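Local structure of phosphoserine phosphatase (Homo sapiens, 6HYY) at residues A[67-70]-A[71-75]. The protein catalyses the magnesium-dependent hydrolysis of O-phosphoserine to serine and phosphate as a member of the haloacid dehalogenase-like hydrolases. Residues are numbered along the deposited sequence; the frame is centred on the assembly and turned at random.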
loop_
_atom_site.group_PDB
_atom_site.type_symbol
_atom_site.label_atom_id
_atom_site.label_comp_id
_atom_site.label_asym_id
_atom_site.label_seq_id
_atom_site.Cartn_x
_atom_site.Cartn_y
_atom_site.Cartn_z
ATOM N N PRO A 67 -4.187 6.413 -18.664
ATOM C CA PRO A 67 -5.316 6.960 -17.906
ATOM C C PRO A 67 -5.377 8.475 -18.012
ATOM O O PRO A 67 -4.393 9.174 -17.757
ATOM C CB PRO A 67 -5.025 6.513 -16.471
ATOM C CG PRO A 67 -3.535 6.463 -16.420
ATOM C CD PRO A 67 -3.085 5.990 -17.778
ATOM N N SER A 68 -6.547 8.981 -18.372
ATOM C CA SER A 68 -6.735 10.417 -18.361
ATOM C C SER A 68 -7.076 10.884 -16.952
ATOM O O SER A 68 -7.489 10.101 -16.093
ATOM C CB SER A 68 -7.838 10.823 -19.345
ATOM O OG SER A 68 -9.120 10.585 -18.797
ATOM N N ARG A 69 -6.886 12.181 -16.709
ATOM C CA ARG A 69 -7.228 12.717 -15.398
ATOM C C ARG A 69 -8.707 12.511 -15.095
ATOM O O ARG A 69 -9.076 12.171 -13.964
ATOM C CB ARG A 69 -6.855 14.198 -15.299
ATOM C CG ARG A 69 -7.052 14.747 -13.895
ATOM C CD ARG A 69 -6.598 16.189 -13.740
ATOM N NE ARG A 69 -6.739 16.608 -12.347
ATOM C CZ ARG A 69 -7.873 17.046 -11.807
ATOM N NH1 ARG A 69 -8.971 17.137 -12.548
ATOM N NH2 ARG A 69 -7.911 17.391 -10.527
ATOM N N GLU A 70 -9.568 12.693 -16.102
ATOM C CA GLU A 70 -10.998 12.456 -15.915
ATOM C C GLU A 70 -11.293 10.999 -15.576
ATOM O O GLU A 70 -12.197 10.721 -14.785
ATOM C CB GLU A 70 -11.765 12.881 -17.172
ATOM C CG GLU A 70 -13.231 12.476 -17.194
ATOM C CD GLU A 70 -14.071 13.361 -18.103
ATOM O OE1 GLU A 70 -13.491 14.166 -18.866
ATOM O OE2 GLU A 70 -15.315 13.255 -18.048
ATOM N N GLN A 71 -10.540 10.058 -16.144
ATOM C CA GLN A 71 -10.769 8.654 -15.816
ATOM C C GLN A 71 -10.322 8.345 -14.392
ATOM O O GLN A 71 -10.961 7.553 -13.691
ATOM C CB GLN A 71 -10.048 7.749 -16.809
ATOM C CG GLN A 71 -10.728 7.689 -18.175
ATOM C CD GLN A 71 -9.921 6.921 -19.207
ATOM O OE1 GLN A 71 -8.710 7.109 -19.345
ATOM N NE2 GLN A 71 -10.594 6.038 -19.941
ATOM N N VAL A 72 -9.222 8.949 -13.949
ATOM C CA VAL A 72 -8.820 8.763 -12.562
ATOM C C VAL A 72 -9.864 9.366 -11.639
ATOM O O VAL A 72 -10.254 8.754 -10.636
ATOM C CB VAL A 72 -7.422 9.360 -12.319
ATOM C CG1 VAL A 72 -7.081 9.292 -10.838
ATOM C CG2 VAL A 72 -6.379 8.630 -13.151
ATOM N N GLN A 73 -10.364 10.560 -11.987
ATOM C CA GLN A 73 -11.420 11.190 -11.202
ATOM C C GLN A 73 -12.661 10.310 -11.137
ATOM O O GLN A 73 -13.312 10.222 -10.091
ATOM C CB GLN A 73 -11.784 12.551 -11.795
ATOM C CG GLN A 73 -10.724 13.616 -11.654
ATOM C CD GLN A 73 -11.126 14.913 -12.332
ATOM O OE1 GLN A 73 -11.105 15.015 -13.562
ATOM N NE2 GLN A 73 -11.491 15.914 -11.533
ATOM N N ARG A 74 -13.006 9.662 -12.247
ATOM C CA ARG A 74 -14.226 8.862 -12.269
ATOM C C ARG A 74 -14.054 7.590 -11.450
ATOM O O ARG A 74 -14.991 7.147 -10.780
ATOM C CB ARG A 74 -14.627 8.538 -13.705
ATOM C CG ARG A 74 -15.840 7.611 -13.806
ATOM C CD ARG A 74 -16.552 7.743 -15.151
ATOM N NE ARG A 74 -15.688 7.401 -16.274
ATOM C CZ ARG A 74 -15.076 8.291 -17.050
ATOM N NH1 ARG A 74 -15.230 9.593 -16.833
ATOM N NH2 ARG A 74 -14.306 7.878 -18.047
ATOM N N LEU A 75 -12.857 6.999 -11.478
ATOM C CA LEU A 75 -12.579 5.873 -10.593
ATOM C C LEU A 75 -12.830 6.253 -9.143
ATOM O O LEU A 75 -13.555 5.557 -8.425
ATOM C CB LEU A 75 -11.138 5.393 -10.788
ATOM C CG LEU A 75 -10.684 4.263 -9.861
ATOM C CD1 LEU A 75 -11.629 3.081 -9.953
ATOM C CD2 LEU A 75 -9.269 3.823 -10.209
HETATM O O HOH W 1 -10.286 16.093 -8.734
HETATM O O HOH W 2 -9.680 16.799 -15.347
#
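S68 and Q71 exchange reciprocal hydrogen bonds at the start of helix 69-78. With chi1 at 79°, S68 places OG between its own backbone N and carbonyl carbon, where the short hydroxyl accepts from Q71 N at 3.1 Å. In return Q71, its CG anti to the carbonyl carbon (chi1 -74°) and its chain extended beyond, is long enough to carry its amide back so that OE1 takes S68 N at 3.0 Å, on a lone pair and almost straight. Exchanging Q71 for a leucine would probably leave S68 N without its acceptor and the N-cap residue less firmly fixed. Next along the helix, the R69 guanidinium and the Q73 amide lie with planes 59° apart; R69 NH1 and Q73 NE2, both donors, come within 3.0 Å without bonding. Two waters link the groups: one accepts from R69 NH1 and donates to Q73 OE1, the other accepts from Q73 NE2 and, weakly, from R69 NH2. E70 and R74 have the i to i+4 spacing of a helix salt bridge, but OE2 of E70 stays 3.9 Å from NH1 of R74, a long pairing on the outer surface. Inward, the apolar P67 and V72 both pack on L30 of helix 26-33. The S68/Q71 pair is a capping box, which starts helix 69-78.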